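Lipoteichoic acid primase (Listeria monocytogenes, PDB 4UOP) belongs to the metal-dependent sulfatase-like enzymes and is represented by its extracellular catalytic domain with a bound magnesium ion. Local coordinates at residues F68-N74 with L86-Q90; S114-F120 with E338-P343; F180-E184 with V195-K199; Y389-F395 with V414-F418. All coordinates share one frame; numbering follows the deposited sequence.

Contact 1. Residues F68-N74 with L86-Q90; sequences FQRNLTN and LDGLQ
The loop that follows strand 59-65 folds over to meet helix 84-89, with Arg70 and Asn74 converging on Gln90. Gln90 OE1 takes Arg70 NH2 at 2.9 Å from one face of its amide plane and Asn74 ND2 at 3.0 Å from the opposite face. Both donors stand well above the carbonyl plane rather than on a lone pair. The oxygen itself sits at the edge of the Arg70 guanidinium, close to its plane. A bridging water donates to Gln90 OE1 (2.6 Å) and to Asp87 OD1 (3.0 Å) while accepting from Arg70 NH1.

Within the sulfatase-type alpha/beta fold, Arg70 NH2 is also bonded to Asn97 of strand 94-100. Because the Arg70 chain bends at chi2 (51°), NH1 also reaches back to Thr73 OG1, whose hydroxyl donates to Arg70 O at 2.9 Å. The Asn74 amide stacks on the Asp87 carboxylate with the planes 18° apart and Asn74 CG 3.1 Å from Asp87 OD1, an oxygen also bonded to Thr83 OG1. On the apolar side, Leu86 CD1 lies at the ring edge of Phe68, 3.8 Å from CD2.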
# COMPACT_ATOMS: atom_id res chain seq x y z
N PHE B 68 -4.86 -11.69 16.44
CA PHE B 68 -4.61 -13.10 16.80
C PHE B 68 -3.89 -13.82 15.64
O PHE B 68 -4.34 -13.73 14.49
CB PHE B 68 -5.92 -13.84 17.10
CG PHE B 68 -6.47 -13.65 18.50
CD1 PHE B 68 -6.70 -12.39 19.02
CD2 PHE B 68 -6.83 -14.76 19.27
CE1 PHE B 68 -7.24 -12.24 20.29
CE2 PHE B 68 -7.37 -14.61 20.54
CZ PHE B 68 -7.60 -13.34 21.04
N GLN B 69 -2.81 -14.53 15.94
CA GLN B 69 -2.11 -15.35 14.94
C GLN B 69 -1.88 -16.74 15.49
O GLN B 69 -1.61 -16.92 16.68
CB GLN B 69 -0.78 -14.71 14.50
CG GLN B 69 0.22 -14.47 15.61
CD GLN B 69 1.31 -13.51 15.17
OE1 GLN B 69 1.07 -12.30 15.11
NE2 GLN B 69 2.49 -14.04 14.85
N ARG B 70 -1.99 -17.73 14.62
CA ARG B 70 -2.01 -19.12 15.04
C ARG B 70 -0.76 -19.55 15.81
O ARG B 70 -0.88 -20.33 16.76
CB ARG B 70 -2.25 -20.07 13.86
CG ARG B 70 -2.55 -21.50 14.27
CD ARG B 70 -3.65 -21.58 15.30
NE ARG B 70 -4.18 -22.93 15.52
CZ ARG B 70 -4.84 -23.32 16.61
NH1 ARG B 70 -5.03 -22.48 17.64
NH2 ARG B 70 -5.32 -24.56 16.68
N ASN B 71 0.41 -19.06 15.42
CA ASN B 71 1.65 -19.46 16.11
C ASN B 71 1.85 -18.78 17.48
O ASN B 71 2.83 -19.07 18.19
CB ASN B 71 2.88 -19.32 15.21
CG ASN B 71 3.21 -17.90 14.81
OD1 ASN B 71 2.72 -16.93 15.38
ND2 ASN B 71 4.08 -17.77 13.82
N LEU B 72 0.93 -17.91 17.85
CA LEU B 72 0.88 -17.39 19.23
C LEU B 72 -0.47 -17.66 19.89
O LEU B 72 -0.98 -16.84 20.63
CB LEU B 72 1.22 -15.90 19.23
CG LEU B 72 2.63 -15.56 18.73
CD1 LEU B 72 2.79 -14.05 18.58
CD2 LEU B 72 3.71 -16.10 19.66
N THR B 73 -1.06 -18.80 19.57
CA THR B 73 -2.22 -19.30 20.28
C THR B 73 -1.87 -20.69 20.79
O THR B 73 -0.89 -21.28 20.34
CB THR B 73 -3.47 -19.38 19.40
OG1 THR B 73 -3.26 -20.34 18.36
CG2 THR B 73 -3.82 -18.02 18.81
N ASN B 74 -2.66 -21.19 21.73
CA ASN B 74 -2.37 -22.48 22.37
C ASN B 74 -0.95 -22.52 22.93
O ASN B 74 -0.22 -23.50 22.77
CB ASN B 74 -2.65 -23.64 21.40
CG ASN B 74 -3.20 -24.87 22.11
OD1 ASN B 74 -2.87 -25.13 23.27
ND2 ASN B 74 -4.06 -25.63 21.43
N LEU B 86 -9.92 -20.61 23.11
CA LEU B 86 -9.68 -21.19 21.77
C LEU B 86 -9.20 -22.63 21.90
O LEU B 86 -9.61 -23.48 21.14
CB LEU B 86 -8.67 -20.37 20.97
CG LEU B 86 -9.07 -18.94 20.59
CD1 LEU B 86 -8.03 -18.34 19.63
CD2 LEU B 86 -10.46 -18.86 20.01
N ASP B 87 -8.36 -22.90 22.89
CA ASP B 87 -7.85 -24.26 23.09
C ASP B 87 -9.00 -25.23 23.39
O ASP B 87 -9.03 -26.32 22.85
CB ASP B 87 -6.82 -24.30 24.21
CG ASP B 87 -5.64 -23.34 23.98
OD1 ASP B 87 -5.45 -22.84 22.84
OD2 ASP B 87 -4.91 -23.10 24.95
N GLY B 88 -9.94 -24.80 24.23
CA GLY B 88 -11.12 -25.59 24.59
C GLY B 88 -12.04 -25.85 23.41
O GLY B 88 -12.65 -26.91 23.31
N LEU B 89 -12.15 -24.88 22.49
CA LEU B 89 -13.00 -25.06 21.29
C LEU B 89 -12.51 -26.14 20.33
O LEU B 89 -13.30 -26.65 19.54
CB LEU B 89 -13.10 -23.75 20.51
CG LEU B 89 -13.95 -22.64 21.10
CD1 LEU B 89 -13.75 -21.38 20.27
CD2 LEU B 89 -15.42 -23.04 21.16
N GLN B 90 -11.22 -26.46 20.37
CA GLN B 90 -10.67 -27.48 19.47
C GLN B 90 -11.39 -28.83 19.54
O GLN B 90 -11.52 -29.50 18.53
CB GLN B 90 -9.17 -27.68 19.71
CG GLN B 90 -8.34 -26.50 19.21
CD GLN B 90 -6.84 -26.69 19.32
OE1 GLN B 90 -6.10 -25.72 19.23
NE2 GLN B 90 -6.38 -27.92 19.48
O HOH W 1 -6.37 -23.22 20.05

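Contact 2. Residues S114-F120 with E338-P343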
# COMPACT_ATOMS: atom_id res chain seq x y z
N SER B 114 -12.41 -8.94 2.62
CA SER B 114 -12.24 -10.31 2.16
C SER B 114 -13.38 -11.21 2.61
O SER B 114 -13.94 -11.97 1.82
CB SER B 114 -10.91 -10.87 2.69
OG SER B 114 -9.82 -10.27 2.06
N VAL B 115 -13.73 -11.09 3.87
CA VAL B 115 -14.77 -11.93 4.43
C VAL B 115 -16.16 -11.59 3.87
O VAL B 115 -16.90 -12.50 3.45
CB VAL B 115 -14.75 -11.87 5.97
CG1 VAL B 115 -15.92 -12.62 6.57
CG2 VAL B 115 -13.42 -12.43 6.47
N TYR B 116 -16.51 -10.31 3.81
CA TYR B 116 -17.86 -9.94 3.36
C TYR B 116 -18.07 -10.16 1.85
O TYR B 116 -19.17 -10.52 1.44
CB TYR B 116 -18.20 -8.49 3.69
CG TYR B 116 -18.03 -8.08 5.14
CD1 TYR B 116 -18.19 -8.98 6.16
CD2 TYR B 116 -17.71 -6.77 5.46
CE1 TYR B 116 -18.01 -8.59 7.48
CE2 TYR B 116 -17.53 -6.37 6.77
CZ TYR B 116 -17.67 -7.29 7.78
OH TYR B 116 -17.48 -6.90 9.09
N THR B 117 -17.03 -9.91 1.05
CA THR B 117 -17.17 -9.84 -0.41
C THR B 117 -16.67 -11.07 -1.15
O THR B 117 -17.05 -11.28 -2.31
CB THR B 117 -16.45 -8.61 -1.03
OG1 THR B 117 -15.02 -8.77 -0.97
CG2 THR B 117 -16.86 -7.34 -0.35
N SER B 118 -15.80 -11.87 -0.52
CA SER B 118 -15.09 -12.95 -1.20
C SER B 118 -14.39 -12.44 -2.47
O SER B 118 -14.38 -13.11 -3.51
CB SER B 118 -16.05 -14.11 -1.53
OG SER B 118 -15.36 -15.32 -1.71
N THR B 119 -13.86 -11.22 -2.39
CA THR B 119 -12.98 -10.68 -3.44
C THR B 119 -11.71 -10.24 -2.74
O THR B 119 -11.71 -10.01 -1.52
CB THR B 119 -13.61 -9.48 -4.20
OG1 THR B 119 -13.73 -8.34 -3.34
CG2 THR B 119 -14.96 -9.82 -4.73
N PHE B 120 -10.63 -10.10 -3.51
CA PHE B 120 -9.33 -9.75 -2.95
C PHE B 120 -9.24 -8.27 -2.59
O PHE B 120 -9.77 -7.41 -3.29
CB PHE B 120 -8.21 -10.13 -3.92
CG PHE B 120 -8.03 -11.61 -4.07
CD1 PHE B 120 -7.29 -12.32 -3.15
CD2 PHE B 120 -8.61 -12.29 -5.14
CE1 PHE B 120 -7.13 -13.69 -3.28
CE2 PHE B 120 -8.46 -13.66 -5.28
CZ PHE B 120 -7.71 -14.37 -4.35
N GLU B 338 -9.21 -15.75 4.35
CA GLU B 338 -10.39 -14.98 4.71
C GLU B 338 -11.41 -14.90 3.55
O GLU B 338 -12.60 -14.92 3.79
CB GLU B 338 -10.02 -13.60 5.23
CG GLU B 338 -9.55 -13.69 6.68
CD GLU B 338 -8.61 -12.58 7.12
OE1 GLU B 338 -7.82 -12.05 6.29
OE2 GLU B 338 -8.63 -12.29 8.33
N ILE B 339 -10.93 -14.83 2.32
CA ILE B 339 -11.85 -14.83 1.17
C ILE B 339 -12.73 -16.08 1.05
O ILE B 339 -13.73 -16.07 0.32
CB ILE B 339 -11.12 -14.64 -0.17
CG1 ILE B 339 -10.05 -15.72 -0.37
CG2 ILE B 339 -10.56 -13.24 -0.27
CD1 ILE B 339 -9.60 -15.85 -1.80
N ASP B 340 -12.33 -17.17 1.71
CA ASP B 340 -13.06 -18.44 1.66
C ASP B 340 -14.19 -18.58 2.67
O ASP B 340 -14.96 -19.53 2.62
CB ASP B 340 -12.08 -19.60 1.83
CG ASP B 340 -10.98 -19.61 0.76
OD1 ASP B 340 -11.34 -19.47 -0.44
OD2 ASP B 340 -9.78 -19.71 1.11
N ILE B 341 -14.30 -17.63 3.61
CA ILE B 341 -15.30 -17.77 4.66
C ILE B 341 -16.73 -17.74 4.11
O ILE B 341 -17.56 -18.57 4.50
CB ILE B 341 -15.08 -16.76 5.81
CG1 ILE B 341 -13.79 -17.13 6.55
CG2 ILE B 341 -16.28 -16.77 6.75
CD1 ILE B 341 -13.35 -16.17 7.66
N MET B 342 -17.02 -16.84 3.17
CA MET B 342 -18.40 -16.72 2.64
C MET B 342 -18.89 -18.01 1.95
O MET B 342 -19.92 -18.56 2.34
CB MET B 342 -18.55 -15.53 1.70
CG MET B 342 -19.93 -15.47 1.07
SD MET B 342 -20.20 -14.06 0.01
CE MET B 342 -21.85 -14.45 -0.56
N PRO B 343 -18.15 -18.51 0.94
CA PRO B 343 -18.65 -19.74 0.30
C PRO B 343 -18.75 -20.93 1.27
O PRO B 343 -19.67 -21.75 1.13
CB PRO B 343 -17.64 -20.00 -0.83
CG PRO B 343 -16.44 -19.16 -0.48
CD PRO B 343 -16.96 -17.98 0.25
O HOH W 2 -15.56 -14.62 2.27
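Ser118 and Ile339 bring together the end of helix 107-117 and the approach to helix 341-348 in the buried interior of the sulfatase-type alpha/beta fold; the first turn of helix 107-117 holds the magnesium ligand Thr108. Ser118 CA and Ile339 CA are 4.4 Å apart. Ser118 is the residue at which the chain leaves the helix, with a positive phi of 52°, and its OG donates to Ile339 O at 2.7 Å, in the carbonyl plane with a C=O...OG angle of 158°. The same hydroxyl is also bonded to Gly360 N.

Ile339 spreads its branches to different neighbours. CG1 sits between the backbone N and the carbonyl carbon (chi1 57°), which carries CD1 to the Phe120 ring, 3.5 Å from CZ. CG2 turns instead to Ser114 CB and to the backbone oxygen of Thr119. In the last turn of the helix, Val115 CG2 meets two residues, 3.8 Å from Glu338 CB and 3.9 Å from Ile341 CD1, both side chains crossing it at a slant. The polar ends of Ser114 and Glu338 are held beyond these segments: Thr102 supplies its carbonyl to Ser114 OG and its N-H to Glu338 OE1. Met342 runs fully extended alongside the helix end, reaching SD to 4.0 Å from Tyr116 O. A water accepts from Met342 N at 2.8 Å and lies 2.8 Å from Val115 O.

Contact 3. Residues F180-E184 with V195-K199; sequences FFGDE and VLYNK
The side chains of Phe181 and Lys199 lie alongside each other and run opposite ways, with Val195 beside them, where short helix 178-181 meets helix 193-209. The Phe181 ring packs against the longer helix: Leu196 O lies near the ring plane, 3.7 Å from CE1, and Leu196 CD1 touches CZ at 3.8 Å. Phe180 closes one face of this ring, its CD2 sitting 3.6 Å above the plane and over the centre.

Lys199 lays its methylenes along the same turn. CB rests against both phenylalanines, meeting Phe180 CE2 and Phe181 CD1, and CE comes to 3.5 Å from Phe181 O. The chain then bends at its last torsion (chi4 -77°), and NZ donates to a water at 3.1 Å that in turn donates to Phe180 O at 2.8 Å. Glu184 arrives from the other direction, but its OE2 stays 4.2 Å from Lys199 NZ, too far for a salt bridge, so the attraction is probably modest.

Val195 divides its two methyls: CG1 faces Phe181 and CG2 packs on the aliphatic part of Glu184, 3.9 Å from CG.

Inward, Phe153 of strand 149-153 touches both Phe181 and Leu196, while Tyr197 of helix 193-209 packs on strand 59-65 and stacks its ring on Phe264 of helix 246-271.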
# COMPACT_ATOMS: atom_id res chain seq x y z
N PHE B 180 -23.09 3.85 19.89
CA PHE B 180 -23.90 2.86 20.57
C PHE B 180 -23.25 2.36 21.85
O PHE B 180 -23.95 2.10 22.84
CB PHE B 180 -24.18 1.67 19.63
CG PHE B 180 -24.84 0.51 20.31
CD1 PHE B 180 -26.19 0.56 20.62
CD2 PHE B 180 -24.11 -0.62 20.65
CE1 PHE B 180 -26.81 -0.51 21.24
CE2 PHE B 180 -24.72 -1.68 21.29
CZ PHE B 180 -26.07 -1.63 21.59
N PHE B 181 -21.94 2.13 21.83
CA PHE B 181 -21.26 1.54 23.00
C PHE B 181 -20.95 2.46 24.19
O PHE B 181 -20.71 1.97 25.28
CB PHE B 181 -20.02 0.77 22.56
CG PHE B 181 -20.32 -0.41 21.69
CD1 PHE B 181 -20.72 -1.62 22.25
CD2 PHE B 181 -20.22 -0.32 20.31
CE1 PHE B 181 -21.01 -2.71 21.45
CE2 PHE B 181 -20.50 -1.42 19.50
CZ PHE B 181 -20.90 -2.60 20.07
N GLY B 182 -21.03 3.78 24.02
CA GLY B 182 -20.70 4.70 25.13
C GLY B 182 -19.19 4.81 25.31
O GLY B 182 -18.45 4.49 24.39
N ASP B 183 -18.75 5.29 26.47
CA ASP B 183 -17.32 5.48 26.74
C ASP B 183 -16.90 4.88 28.09
O ASP B 183 -15.88 5.26 28.66
CB ASP B 183 -16.99 6.97 26.69
CG ASP B 183 -16.98 7.51 25.27
OD1 ASP B 183 -16.14 7.03 24.46
OD2 ASP B 183 -17.79 8.41 24.97
N GLU B 184 -17.67 3.91 28.57
CA GLU B 184 -17.28 3.14 29.75
C GLU B 184 -16.20 2.11 29.37
O GLU B 184 -16.18 1.61 28.24
CB GLU B 184 -18.50 2.41 30.35
CG GLU B 184 -19.03 1.24 29.50
CD GLU B 184 -20.10 0.42 30.21
OE1 GLU B 184 -20.20 0.49 31.46
OE2 GLU B 184 -20.84 -0.30 29.50
N VAL B 195 -17.26 -4.76 26.84
CA VAL B 195 -18.40 -3.89 26.52
C VAL B 195 -18.99 -4.29 25.15
O VAL B 195 -20.21 -4.29 24.98
CB VAL B 195 -17.97 -2.40 26.52
CG1 VAL B 195 -19.08 -1.51 26.00
CG2 VAL B 195 -17.55 -1.96 27.93
N LEU B 196 -18.12 -4.64 24.20
CA LEU B 196 -18.57 -5.11 22.88
C LEU B 196 -19.55 -6.26 23.04
O LEU B 196 -20.70 -6.19 22.56
CB LEU B 196 -17.37 -5.56 22.02
CG LEU B 196 -17.68 -6.31 20.72
CD1 LEU B 196 -18.35 -5.37 19.73
CD2 LEU B 196 -16.42 -6.91 20.16
N TYR B 197 -19.14 -7.28 23.79
CA TYR B 197 -19.95 -8.48 23.91
C TYR B 197 -21.19 -8.25 24.79
O TYR B 197 -22.28 -8.75 24.49
CB TYR B 197 -19.13 -9.64 24.45
CG TYR B 197 -17.97 -10.03 23.56
CD1 TYR B 197 -18.17 -10.28 22.19
CD2 TYR B 197 -16.69 -10.16 24.06
CE1 TYR B 197 -17.11 -10.62 21.37
CE2 TYR B 197 -15.62 -10.53 23.25
CZ TYR B 197 -15.83 -10.75 21.89
OH TYR B 197 -14.77 -11.08 21.07
N ASN B 198 -21.03 -7.51 25.88
CA ASN B 198 -22.14 -7.24 26.78
C ASN B 198 -23.25 -6.38 26.18
O ASN B 198 -24.41 -6.56 26.51
CB ASN B 198 -21.65 -6.62 28.09
CG ASN B 198 -21.05 -7.64 29.03
OD1 ASN B 198 -21.29 -8.83 28.90
ND2 ASN B 198 -20.27 -7.17 29.99
N LYS B 199 -22.91 -5.43 25.33
CA LYS B 199 -23.92 -4.61 24.70
C LYS B 199 -24.48 -5.24 23.43
O LYS B 199 -25.62 -4.99 23.09
CB LYS B 199 -23.41 -3.20 24.44
CG LYS B 199 -23.18 -2.44 25.75
CD LYS B 199 -22.91 -0.97 25.51
CE LYS B 199 -22.96 -0.18 26.81
NZ LYS B 199 -24.36 0.07 27.25
O HOH W 3 -24.29 2.70 25.60

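Contact 4. Residues Y389-F395 with V414-F418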
# COMPACT_ATOMS: atom_id res chain seq x y z
N TYR B 389 4.76 -20.53 -2.66
CA TYR B 389 5.52 -20.04 -3.79
C TYR B 389 5.59 -18.52 -3.76
O TYR B 389 4.61 -17.86 -3.46
CB TYR B 389 4.93 -20.51 -5.13
CG TYR B 389 5.67 -19.86 -6.25
CD1 TYR B 389 6.93 -20.30 -6.60
CD2 TYR B 389 5.15 -18.75 -6.90
CE1 TYR B 389 7.65 -19.68 -7.61
CE2 TYR B 389 5.86 -18.12 -7.91
CZ TYR B 389 7.11 -18.59 -8.26
OH TYR B 389 7.84 -17.97 -9.25
N GLN B 390 6.77 -17.99 -4.09
CA GLN B 390 6.95 -16.54 -4.22
C GLN B 390 7.82 -16.26 -5.45
O GLN B 390 8.93 -16.79 -5.55
CB GLN B 390 7.62 -15.99 -2.96
CG GLN B 390 7.71 -14.48 -2.89
CD GLN B 390 8.43 -13.99 -1.64
OE1 GLN B 390 9.15 -12.98 -1.67
NE2 GLN B 390 8.24 -14.70 -0.54
N PRO B 391 7.33 -15.45 -6.39
CA PRO B 391 8.17 -15.10 -7.53
C PRO B 391 9.21 -14.07 -7.17
O PRO B 391 9.18 -13.49 -6.07
CB PRO B 391 7.17 -14.53 -8.53
CG PRO B 391 6.12 -13.91 -7.67
CD PRO B 391 6.00 -14.81 -6.47
N ASP B 392 10.15 -13.86 -8.09
CA ASP B 392 11.14 -12.79 -7.95
C ASP B 392 11.04 -11.91 -9.21
O ASP B 392 9.99 -11.31 -9.45
CB ASP B 392 12.54 -13.37 -7.71
CG ASP B 392 13.51 -12.35 -7.15
OD1 ASP B 392 13.18 -11.14 -7.14
OD2 ASP B 392 14.60 -12.75 -6.71
N GLU B 393 12.08 -11.85 -10.04
CA GLU B 393 12.02 -11.07 -11.29
C GLU B 393 11.07 -11.72 -12.28
O GLU B 393 10.50 -11.06 -13.13
CB GLU B 393 13.41 -10.95 -11.94
CG GLU B 393 14.52 -10.47 -11.02
CD GLU B 393 15.38 -11.60 -10.47
OE1 GLU B 393 15.79 -12.49 -11.26
OE2 GLU B 393 15.68 -11.58 -9.26
N SER B 394 10.93 -13.04 -12.15
CA SER B 394 10.10 -13.84 -13.03
C SER B 394 9.65 -15.06 -12.25
O SER B 394 10.07 -15.27 -11.11
CB SER B 394 10.91 -14.29 -14.24
OG SER B 394 11.92 -15.21 -13.87
N PHE B 395 8.81 -15.88 -12.87
CA PHE B 395 8.42 -17.13 -12.26
C PHE B 395 9.63 -18.01 -12.00
O PHE B 395 9.79 -18.55 -10.90
CB PHE B 395 7.44 -17.90 -13.14
CG PHE B 395 7.19 -19.29 -12.65
CD1 PHE B 395 6.42 -19.50 -11.52
CD2 PHE B 395 7.78 -20.39 -13.27
CE1 PHE B 395 6.19 -20.77 -11.04
CE2 PHE B 395 7.56 -21.67 -12.79
CZ PHE B 395 6.77 -21.86 -11.67
N VAL B 414 3.15 -25.96 -10.10
CA VAL B 414 3.57 -24.75 -9.38
C VAL B 414 3.37 -23.54 -10.29
O VAL B 414 2.93 -22.48 -9.84
CB VAL B 414 5.04 -24.84 -8.91
CG1 VAL B 414 5.50 -23.55 -8.25
CG2 VAL B 414 5.22 -26.01 -7.95
N LYS B 415 3.67 -23.73 -11.57
CA LYS B 415 3.50 -22.69 -12.57
C LYS B 415 2.02 -22.36 -12.81
O LYS B 415 1.65 -21.20 -12.93
CB LYS B 415 4.16 -23.14 -13.89
CG LYS B 415 4.01 -22.19 -15.06
CD LYS B 415 4.48 -20.78 -14.74
CE LYS B 415 4.99 -20.06 -15.98
NZ LYS B 415 4.02 -20.09 -17.11
N LYS B 416 1.19 -23.39 -12.88
CA LYS B 416 -0.24 -23.18 -13.09
C LYS B 416 -0.88 -22.35 -11.97
O LYS B 416 -1.69 -21.47 -12.24
CB LYS B 416 -0.97 -24.51 -13.25
CG LYS B 416 -0.87 -25.06 -14.65
CD LYS B 416 -1.31 -26.51 -14.73
CE LYS B 416 -0.96 -27.11 -16.09
NZ LYS B 416 -1.38 -28.54 -16.17
N ARG B 417 -0.50 -22.61 -10.72
CA ARG B 417 -1.04 -21.85 -9.60
C ARG B 417 -0.53 -20.42 -9.57
O ARG B 417 -1.26 -19.52 -9.16
CB ARG B 417 -0.76 -22.54 -8.27
CG ARG B 417 -1.60 -23.79 -8.06
CD ARG B 417 -1.44 -24.33 -6.65
NE ARG B 417 -2.04 -25.65 -6.52
CZ ARG B 417 -1.39 -26.81 -6.57
NH1 ARG B 417 -0.06 -26.86 -6.72
NH2 ARG B 417 -2.07 -27.94 -6.45
N PHE B 418 0.72 -20.21 -9.99
CA PHE B 418 1.27 -18.86 -10.11
C PHE B 418 0.49 -18.06 -11.15
O PHE B 418 0.07 -16.92 -10.89
CB PHE B 418 2.75 -18.91 -10.47
CG PHE B 418 3.29 -17.63 -11.03
CD1 PHE B 418 3.59 -16.56 -10.21
CD2 PHE B 418 3.49 -17.50 -12.41
CE1 PHE B 418 4.09 -15.38 -10.73
CE2 PHE B 418 3.98 -16.32 -12.93
CZ PHE B 418 4.29 -15.26 -12.09
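Tyr389, Phe395 and Phe418 form an aromatic cluster between strand 387-390 with its following loop and helix 412-433. The Tyr389 and Phe418 planes are 76° apart, with Tyr389 CE2 3.6 Å from Phe418 CD1, whereas the Phe395 and Phe418 rings are inclined at 38° with their centroids 5.3 Å apart. The side chains of Phe395 and Phe418 lie alongside one another, running opposite ways, and Phe395 CD1 lies over one face of the Phe418 ring.

CH-pi contacts add to this. Bent at chi2 and chi4, Lys415 lays CD over the centre of the Phe395 ring, 3.6 Å from the centroid. Its NZ is too far for more than a weak cation-pi attraction and forms a salt bridge with Asp419. Phe395 CB approaches the Phe418 face at 4.2 Å from the centroid.

Aliphatic contacts complete the cluster: Val414 CG1 meets Tyr389 CD1 at 3.9 Å, and Pro391 CB meets Phe418 CE1 at the same distance. A side-chain hydrogen bond within 389-395 runs from Tyr389 OH to Phe395 O at 2.6 Å, on a lone pair, linking the strand to Phe395 in the loop that follows.

Strand 387-390 is the middle strand of the antiparallel sheet, flanked by 381-383 and 399-402; helix 412-433 packs against it, and Gln390 packs on Phe189 of the second subunit.

In the fold
From the N terminus, contact 1 closes first, a short loop that folds the chain after strand 59-65 back onto helix 84-89. Contact 2 opens next and closes only some 218 residues later, bringing the end of helix 107-117 to helix 341-348 near the centre of the chain. Nested in that long loop is contact 3, a short-range contact between helix 178-181 and helix 193-209 at one flank of the mixed sheet. Contact 4 follows in series and holds the C-terminal helix 412-433 to the antiparallel sheet. Contacts 3 and 4 lie on opposite sides of the chain's centre, their own centres 47 Å apart. None of the four touches another.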